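Local structure of putative kinase (Chloroflexus aurantiacus, 2RHM) at residues 5-10 with 93-98; 21-26 with 31-36; 68-73 with 80-85. The protein is of uncharacterised function but, as a putative kinase with a P-loop nucleoside triphosphate hydrolase fold, probably binds a nucleotide and transfers phosphate. All coordinates share one frame; numbering follows the deposited sequence.

Contact 1. Residues 5-10 with 93-98; sequences PALIIV and ERMQNL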
loop_
_atom_site.group_PDB
_atom_site.type_symbol
_atom_site.label_atom_id
_atom_site.label_comp_id
_atom_site.label_asym_id
_atom_site.label_seq_id
_atom_site.Cartn_x
_atom_site.Cartn_y
_atom_site.Cartn_z
ATOM N N PRO B 5 8.294 0.564 15.830
ATOM C CA PRO B 5 8.219 1.633 14.838
ATOM C C PRO B 5 7.218 2.706 15.183
ATOM O O PRO B 5 6.282 2.454 15.946
ATOM C CB PRO B 5 7.770 0.899 13.581
ATOM C CG PRO B 5 7.006 -0.239 14.075
ATOM C CD PRO B 5 7.724 -0.690 15.308
ATOM N N ALA B 6 7.411 3.899 14.632
ATOM C CA ALA B 6 6.464 4.984 14.833
ATOM C C ALA B 6 5.409 4.966 13.755
ATOM O O ALA B 6 5.684 4.624 12.600
ATOM C CB ALA B 6 7.172 6.342 14.829
ATOM N N LEU B 7 4.186 5.335 14.139
ATOM C CA LEU B 7 3.104 5.512 13.186
ATOM C C LEU B 7 2.678 6.967 13.308
ATOM O O LEU B 7 2.206 7.381 14.363
ATOM C CB LEU B 7 1.933 4.577 13.484
ATOM C CG LEU B 7 0.658 4.844 12.669
ATOM C CD1 LEU B 7 0.959 4.831 11.184
ATOM C CD2 LEU B 7 -0.450 3.831 12.978
ATOM N N ILE B 8 2.912 7.742 12.247
ATOM C CA ILE B 8 2.612 9.163 12.236
ATOM C C ILE B 8 1.285 9.348 11.541
ATOM O O ILE B 8 1.166 9.068 10.353
ATOM C CB ILE B 8 3.738 9.972 11.538
ATOM C CG1 ILE B 8 5.072 9.732 12.275
ATOM C CG2 ILE B 8 3.380 11.445 11.494
ATOM C CD1 ILE B 8 6.263 9.954 11.406
ATOM N N ILE B 9 0.292 9.796 12.308
ATOM C CA ILE B 9 -1.047 9.981 11.815
ATOM C C ILE B 9 -1.268 11.457 11.528
ATOM O O ILE B 9 -1.151 12.293 12.419
ATOM C CB ILE B 9 -2.100 9.488 12.839
ATOM C CG1 ILE B 9 -1.934 7.983 13.098
ATOM C CG2 ILE B 9 -3.530 9.827 12.390
ATOM C CD1 ILE B 9 -1.108 7.675 14.339
ATOM N N VAL B 10 -1.549 11.762 10.273
ATOM C CA VAL B 10 -1.902 13.118 9.875
ATOM C C VAL B 10 -3.369 13.168 9.529
ATOM O O VAL B 10 -3.823 12.510 8.590
ATOM C CB VAL B 10 -1.066 13.632 8.696
ATOM C CG1 VAL B 10 -1.383 15.082 8.427
ATOM C CG2 VAL B 10 0.417 13.471 8.986
ATOM N N GLU B 93 -11.011 1.973 16.698
ATOM C CA GLU B 93 -10.920 0.520 16.818
ATOM C C GLU B 93 -10.056 -0.055 15.689
ATOM O O GLU B 93 -9.360 -1.061 15.888
ATOM C CB GLU B 93 -12.290 -0.131 16.835
ATOM C CG GLU B 93 -12.213 -1.648 17.083
ATOM C CD GLU B 93 -13.562 -2.276 17.336
ATOM O OE1 GLU B 93 -14.550 -1.532 17.473
ATOM O OE2 GLU B 93 -13.633 -3.524 17.408
ATOM N N ARG B 94 -10.068 0.560 14.514
ATOM C CA ARG B 94 -9.164 0.063 13.471
ATOM C C ARG B 94 -7.703 0.223 13.879
ATOM O O ARG B 94 -6.893 -0.655 13.584
ATOM C CB ARG B 94 -9.398 0.712 12.113
ATOM C CG ARG B 94 -10.728 0.358 11.441
ATOM C CD ARG B 94 -10.958 1.318 10.295
ATOM N NE ARG B 94 -12.316 1.232 9.777
ATOM C CZ ARG B 94 -12.985 2.243 9.233
ATOM N NH1 ARG B 94 -12.482 3.470 9.200
ATOM N NH2 ARG B 94 -14.221 2.036 8.798
HETATM N N MSE B 95 -7.373 1.331 14.539
HETATM C CA MSE B 95 -6.011 1.560 15.019
HETATM C C MSE B 95 -5.660 0.584 16.134
HETATM O O MSE B 95 -4.547 0.086 16.208
HETATM C CB MSE B 95 -5.833 2.995 15.481
HETATM C CG MSE B 95 -5.880 3.981 14.360
HETATM SE SE MSE B 95 -4.184 4.090 13.442
HETATM C CE MSE B 95 -4.807 5.283 11.992
ATOM N N GLN B 96 -6.611 0.291 17.003
ATOM C CA GLN B 96 -6.384 -0.724 18.025
ATOM C C GLN B 96 -6.109 -2.092 17.432
ATOM O O GLN B 96 -5.212 -2.802 17.875
ATOM C CB GLN B 96 -7.581 -0.780 18.963
ATOM C CG GLN B 96 -7.553 0.379 19.922
ATOM C CD GLN B 96 -8.886 0.654 20.583
ATOM O OE1 GLN B 96 -9.837 -0.116 20.449
ATOM N NE2 GLN B 96 -8.964 1.780 21.275
ATOM N N ASN B 97 -6.895 -2.458 16.436
ATOM C CA ASN B 97 -6.729 -3.727 15.742
ATOM C C ASN B 97 -5.393 -3.799 15.014
ATOM O O ASN B 97 -4.744 -4.839 15.015
ATOM C CB ASN B 97 -7.901 -3.960 14.796
ATOM C CG ASN B 97 -9.193 -4.249 15.545
ATOM O OD1 ASN B 97 -9.169 -4.562 16.728
ATOM N ND2 ASN B 97 -10.324 -4.126 14.859
ATOM N N LEU B 98 -4.984 -2.690 14.405
ATOM C CA LEU B 98 -3.677 -2.597 13.777
ATOM C C LEU B 98 -2.571 -2.824 14.799
ATOM O O LEU B 98 -1.665 -3.637 14.561
ATOM C CB LEU B 98 -3.482 -1.223 13.117
ATOM C CG LEU B 98 -2.131 -0.998 12.414
ATOM C CD1 LEU B 98 -1.866 -1.998 11.277
ATOM C CD2 LEU B 98 -2.050 0.396 11.875
#

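Contact 2. Residues 21-26 with 31-36; sequences LSQALA and LPLLSK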
loop_
_atom_site.group_PDB
_atom_site.type_symbol
_atom_site.label_atom_id
_atom_site.label_comp_id
_atom_site.label_asym_id
_atom_site.label_seq_id
_atom_site.Cartn_x
_atom_site.Cartn_y
_atom_site.Cartn_z
ATOM N N LEU B 21 1.171 18.850 4.107
ATOM C CA LEU B 21 1.906 18.600 5.323
ATOM C C LEU B 21 2.424 17.166 5.420
ATOM O O LEU B 21 3.591 16.938 5.741
ATOM C CB LEU B 21 1.056 18.968 6.530
ATOM C CG LEU B 21 1.776 18.906 7.880
ATOM C CD1 LEU B 21 1.169 19.892 8.863
ATOM C CD2 LEU B 21 1.831 17.492 8.494
ATOM N N SER B 22 1.573 16.194 5.102
ATOM C CA SER B 22 2.006 14.804 5.153
ATOM C C SER B 22 3.113 14.536 4.117
ATOM O O SER B 22 4.076 13.808 4.384
ATOM C CB SER B 22 0.818 13.872 4.953
ATOM O OG SER B 22 0.312 13.990 3.649
ATOM N N GLN B 23 3.011 15.163 2.953
ATOM C CA GLN B 23 4.034 15.009 1.918
ATOM C C GLN B 23 5.381 15.629 2.349
ATOM O O GLN B 23 6.463 15.066 2.091
ATOM C CB GLN B 23 3.521 15.575 0.594
ATOM C CG GLN B 23 2.369 14.735 -0.015
ATOM C CD GLN B 23 1.747 15.349 -1.279
ATOM O OE1 GLN B 23 1.964 16.522 -1.600
ATOM N NE2 GLN B 23 0.955 14.548 -1.988
ATOM N N ALA B 24 5.314 16.788 2.996
ATOM C CA ALA B 24 6.485 17.439 3.573
ATOM C C ALA B 24 7.141 16.585 4.666
ATOM O O ALA B 24 8.365 16.588 4.809
ATOM C CB ALA B 24 6.102 18.804 4.163
ATOM N N LEU B 25 6.322 15.886 5.441
ATOM C CA LEU B 25 6.821 14.971 6.457
ATOM C C LEU B 25 7.494 13.769 5.803
ATOM O O LEU B 25 8.535 13.314 6.261
ATOM C CB LEU B 25 5.695 14.478 7.380
ATOM C CG LEU B 25 5.200 15.391 8.489
ATOM C CD1 LEU B 25 4.115 14.676 9.231
ATOM C CD2 LEU B 25 6.311 15.767 9.439
ATOM N N ALA B 26 6.911 13.263 4.723
ATOM C CA ALA B 26 7.473 12.100 4.066
ATOM C C ALA B 26 8.853 12.459 3.523
ATOM O O ALA B 26 9.800 11.686 3.668
ATOM C CB ALA B 26 6.584 11.630 2.962
ATOM N N LEU B 31 10.205 8.866 5.015
ATOM C CA LEU B 31 9.310 7.770 5.412
ATOM C C LEU B 31 8.247 7.513 4.354
ATOM O O LEU B 31 7.898 8.413 3.568
ATOM C CB LEU B 31 8.635 8.070 6.763
ATOM C CG LEU B 31 9.538 8.198 7.997
ATOM C CD1 LEU B 31 8.700 8.606 9.190
ATOM C CD2 LEU B 31 10.277 6.900 8.269
ATOM N N PRO B 32 7.735 6.267 4.310
ATOM C CA PRO B 32 6.643 5.942 3.404
ATOM C C PRO B 32 5.382 6.686 3.812
ATOM O O PRO B 32 5.158 6.955 5.009
ATOM C CB PRO B 32 6.443 4.427 3.583
ATOM C CG PRO B 32 7.601 3.956 4.361
ATOM C CD PRO B 32 8.133 5.111 5.126
ATOM N N LEU B 33 4.601 7.050 2.800
ATOM C CA LEU B 33 3.349 7.779 3.001
ATOM C C LEU B 33 2.185 7.038 2.368
ATOM O O LEU B 33 2.176 6.789 1.165
ATOM C CB LEU B 33 3.459 9.161 2.363
ATOM C CG LEU B 33 2.218 10.051 2.352
ATOM C CD1 LEU B 33 1.782 10.324 3.805
ATOM C CD2 LEU B 33 2.526 11.334 1.596
ATOM N N LEU B 34 1.199 6.705 3.194
ATOM C CA LEU B 34 -0.044 6.102 2.726
ATOM C C LEU B 34 -1.180 7.088 2.912
ATOM O O LEU B 34 -1.461 7.500 4.027
ATOM C CB LEU B 34 -0.310 4.822 3.501
ATOM C CG LEU B 34 0.861 3.852 3.633
ATOM C CD1 LEU B 34 0.419 2.720 4.540
ATOM C CD2 LEU B 34 1.312 3.307 2.299
ATOM N N SER B 35 -1.814 7.500 1.823
ATOM C CA SER B 35 -2.849 8.524 1.834
ATOM C C SER B 35 -4.167 7.950 1.326
ATOM O O SER B 35 -4.185 7.321 0.270
ATOM C CB SER B 35 -2.432 9.676 0.910
ATOM O OG SER B 35 -3.558 10.458 0.474
ATOM N N LYS B 36 -5.264 8.181 2.038
ATOM C CA LYS B 36 -6.549 7.621 1.611
ATOM C C LYS B 36 -6.899 8.106 0.210
ATOM O O LYS B 36 -7.250 7.309 -0.663
ATOM C CB LYS B 36 -7.694 7.959 2.585
ATOM C CG LYS B 36 -9.040 7.397 2.125
ATOM C CD LYS B 36 -10.218 7.870 2.984
ATOM C CE LYS B 36 -10.557 9.312 2.765
ATOM N NZ LYS B 36 -11.865 9.684 3.402
HETATM O O HOH W 1 9.283 9.231 1.409
#

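Contact 3. Residues 68-73 with 80-85; sequences HTAATI and LIMESN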
loop_
_atom_site.group_PDB
_atom_site.type_symbol
_atom_site.label_atom_id
_atom_site.label_comp_id
_atom_site.label_asym_id
_atom_site.label_seq_id
_atom_site.Cartn_x
_atom_site.Cartn_y
_atom_site.Cartn_z
ATOM N N HIS B 68 -4.209 -2.347 5.703
ATOM C CA HIS B 68 -3.556 -3.581 5.231
ATOM C C HIS B 68 -2.071 -3.326 4.940
ATOM O O HIS B 68 -1.181 -4.073 5.363
ATOM C CB HIS B 68 -4.247 -4.100 3.957
ATOM C CG HIS B 68 -3.499 -5.211 3.281
ATOM N ND1 HIS B 68 -3.548 -6.514 3.725
ATOM C CD2 HIS B 68 -2.672 -5.210 2.205
ATOM C CE1 HIS B 68 -2.783 -7.269 2.957
ATOM N NE2 HIS B 68 -2.252 -6.506 2.014
ATOM N N THR B 69 -1.817 -2.238 4.230
ATOM C CA THR B 69 -0.459 -1.902 3.809
ATOM C C THR B 69 0.345 -1.443 5.029
ATOM O O THR B 69 1.527 -1.791 5.198
ATOM C CB THR B 69 -0.502 -0.845 2.699
ATOM O OG1 THR B 69 -1.171 -1.402 1.557
ATOM C CG2 THR B 69 0.885 -0.458 2.285
ATOM N N ALA B 70 -0.288 -0.685 5.897
ATOM C CA ALA B 70 0.385 -0.237 7.137
ATOM C C ALA B 70 0.898 -1.387 7.979
ATOM O O ALA B 70 1.967 -1.303 8.582
ATOM C CB ALA B 70 -0.537 0.614 7.973
ATOM N N ALA B 71 0.120 -2.450 8.067
ATOM C CA ALA B 71 0.476 -3.558 8.935
ATOM C C ALA B 71 1.754 -4.214 8.459
ATOM O O ALA B 71 2.627 -4.550 9.257
ATOM C CB ALA B 71 -0.642 -4.564 8.971
ATOM N N THR B 72 1.877 -4.427 7.155
ATOM C CA THR B 72 3.077 -5.117 6.688
ATOM C C THR B 72 4.332 -4.236 6.817
ATOM O O THR B 72 5.416 -4.741 7.048
ATOM C CB THR B 72 2.914 -5.714 5.268
ATOM O OG1 THR B 72 4.013 -6.602 4.999
ATOM C CG2 THR B 72 2.835 -4.618 4.195
ATOM N N ILE B 73 4.176 -2.921 6.680
ATOM C CA ILE B 73 5.307 -1.991 6.851
ATOM C C ILE B 73 5.733 -1.949 8.315
ATOM O O ILE B 73 6.928 -2.057 8.643
ATOM C CB ILE B 73 4.936 -0.576 6.350
ATOM C CG1 ILE B 73 4.680 -0.607 4.842
ATOM C CG2 ILE B 73 6.032 0.419 6.654
ATOM C CD1 ILE B 73 4.172 0.658 4.292
ATOM N N LEU B 80 6.100 4.893 9.489
ATOM C CA LEU B 80 5.349 5.355 8.331
ATOM C C LEU B 80 4.351 6.435 8.695
ATOM O O LEU B 80 4.028 6.646 9.858
ATOM C CB LEU B 80 4.646 4.170 7.667
ATOM C CG LEU B 80 3.430 3.604 8.394
ATOM C CD1 LEU B 80 2.212 4.084 7.730
ATOM C CD2 LEU B 80 3.407 2.099 8.361
ATOM N N ILE B 81 3.891 7.123 7.664
ATOM C CA ILE B 81 2.920 8.193 7.782
ATOM C C ILE B 81 1.623 7.733 7.112
ATOM O O ILE B 81 1.635 7.221 5.970
ATOM C CB ILE B 81 3.411 9.464 7.075
ATOM C CG1 ILE B 81 4.770 9.925 7.634
ATOM C CG2 ILE B 81 2.344 10.555 7.175
ATOM C CD1 ILE B 81 5.542 10.786 6.644
HETATM N N MSE B 82 0.516 7.907 7.816
HETATM C CA MSE B 82 -0.812 7.655 7.270
HETATM C C MSE B 82 -1.581 8.975 7.291
HETATM O O MSE B 82 -1.611 9.671 8.291
HETATM C CB MSE B 82 -1.599 6.605 8.064
HETATM C CG MSE B 82 -1.012 5.197 8.055
HETATM SE SE MSE B 82 -2.045 3.983 9.208
HETATM C CE MSE B 82 -3.761 4.465 8.359
ATOM N N GLU B 83 -2.231 9.284 6.174
ATOM C CA GLU B 83 -2.979 10.528 6.055
ATOM C C GLU B 83 -4.391 10.268 5.562
ATOM O O GLU B 83 -4.593 9.596 4.542
ATOM C CB GLU B 83 -2.249 11.478 5.110
ATOM C CG GLU B 83 -3.003 12.769 4.847
ATOM C CD GLU B 83 -3.960 12.664 3.643
ATOM O OE1 GLU B 83 -3.505 12.373 2.512
ATOM O OE2 GLU B 83 -5.171 12.892 3.827
ATOM N N SER B 84 -5.364 10.798 6.303
ATOM C CA SER B 84 -6.772 10.735 5.921
ATOM C C SER B 84 -7.556 11.699 6.800
ATOM O O SER B 84 -7.017 12.253 7.756
ATOM C CB SER B 84 -7.321 9.330 6.142
ATOM O OG SER B 84 -8.622 9.209 5.578
ATOM N N ASN B 85 -8.834 11.888 6.486
ATOM C CA ASN B 85 -9.723 12.578 7.408
ATOM C C ASN B 85 -10.295 11.498 8.337
ATOM O O ASN B 85 -11.426 11.062 8.194
ATOM C CB ASN B 85 -10.792 13.401 6.678
ATOM C CG ASN B 85 -11.637 12.592 5.726
ATOM O OD1 ASN B 85 -11.136 11.723 5.001
ATOM N ND2 ASN B 85 -12.939 12.915 5.681
#

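Contact 1. Residues 5-10 with 93-98
Leu7 starts the contact: its CD2 methyl lies 3.8 Å from the selenium SE of Met95, a selenomethionine in the crystallised protein. The leucine side chain runs at a slant across that of Met95 rather than along it. The same methyl also faces Leu98, where the two side chains point at each other and meet tip to tip, Leu7 CD2 to Leu98 CD2 at 3.9 Å. One methyl of the strand thus bridges two residues that lie three positions apart on the helix, and both lie on the side of it that faces the sheet. The first torsion of Leu7 explains this reach, since CG stands opposite the backbone N (chi1 171°) and carries the branch out from the strand.

Two residues further on, Ile9 again directs its side chain to the helix. Its CG1 comes to 4.1 Å from Met95 CE, and the two side chains pass each other in opposite senses. Met95 can serve both strand residues because its chain bends at chi2 (-81°), with SE over Leu7 and CE turned to Ile9. All three pairs are between apolar side chains and no hydrogen bond crosses, so the contact is apolar; all four residues are buried.

The axes of strand 6-10 and helix 93-98 approach to 12.6 Å and run nearly antiparallel at 165°, and 132 Å² is buried between the segments. Strand 6-12 is central in the parallel sheet, backbone-bonded to strands 80-83 and 105-112. Tyr67 and Ala71 of helix 52-75 flank Met95 and Leu98, while Ile8 and Val10 pack against helix 18-29.

Contact 2. Residues 21-26 with 31-36
The turn from helix 18-29, which follows a probable P-loop, into edge strand 33-35 is closed here by Ser22, Gln23 and Ala26 packing on Leu33 and by a backbone bond from Leu31 to Ala26. Leu33 divides its two methyls between neighbouring helix residues: CD1 sits 3.9 Å from Ser22 CB, and CD2 lies 3.8 Å from Gln23 CG, the Gln23 and Leu33 side chains crossing at a slant. Its first torsion (chi1 175°) sets CG opposite the backbone N and directs both methyls at the helix surface. Nearer the turn, Ala26 CB meets Leu33 CB at 4.0 Å. Were Leu33 cut back to an alanine, Ser22 CB and Gln23 CG would probably lose their apolar partner and a gap would be likely to open between helix and strand.

Beyond this apolar patch, Leu31 N donates to Ala26 O at 3.2 Å. The N-H...O angle of 152° is somewhat bent, and the donor lies in the carbonyl plane, on a lone pair. A water donates to Leu31 O at 2.7 Å and more weakly to Ala26 O, so the Ala26 carbonyl is held at the turn by one direct and one weak solvent bond.

The Ser22 hydroxyl is not spent on Leu33; it is engaged by the Lys18 carbonyl of its own helix, with the Thr19 carbonyl as a second partner. The chemistry therefore divides: apolar carbons probably help set the spacing of helix and strand, polar backbone atoms probably help set the turn, and Leu33 N bonds to a threonine hydroxyl, Thr72 OG1 of the second subunit, linking the edge strand to the dimer partner.

Contact 3. Residues 68-73 with 80-85
Leu80 lays its CD2 methyl against the branch point of Ile73, 3.6 Å from CG2 and 3.7 Å from CB of that isoleucine. The two side chains run across one another at an angle instead of lining up. The first torsion of Leu80 (chi1 74°) holds CG between its backbone N and carbonyl carbon, which brings CD2 onto the helix surface. CD2 reaches Ala70 as well, lying 3.7 Å from Ala70 O and 4.2 Å from Ala70 CB, so a single methyl fills the space between residues three apart on the helix.

Two residues on, Met82 (selenomethionine) also reaches the Ala70 methyl: its SE is 3.9 Å from Ala70 CB. The axes of helix 68-73 and strand 80-83 are 9.9 Å apart at closest. No hydrogen bond joins the segments, and all four residues are buried.

The opposite face of the strand carries Ile81, which packs on Leu25 and Ala26 of helix 18-29, and Glu83, whose carboxylate forms a salt bridge with Lys18 of the probable P-loop and a hydrogen bond with Ser35. Thr69 and Ile73 also pack on the same residues of the second subunit.

With a directional angle of 168°, the helix leads back almost antiparallel to the strand that follows it. This return is the second half of a beta-alpha-beta crossover from strand 33-35 to its parallel neighbour 80-83, within the P-loop fold; the strand order 2-3-1-4-5, in which strand 80-83 adjoins the P-loop strand, is as in nucleotide-kinase-like members.

The three contacts line both faces of one parallel sheet. Contacts 1 and 3 share a face, their centres 8 Å apart: Ile8 N bonds to Leu80 O at 2.9 Å between the adjoining strands, and Leu7 CD1 touches Met82 SE at 3.7 Å. Contact 2 packs its helix on the other face, 10 Å from contact 3 and 14 Å from contact 1, centre to centre. It is tied to contact 3 by Lys36 NZ to Asn85 OD1 at 2.7 Å, and to contact 1 by Leu31 CD1 on Ile8 CD1. The benzoic acid pocket includes Pro14 and Ala15 of the probable P-loop; Gln23's side chain is about 10 Å from the ligand.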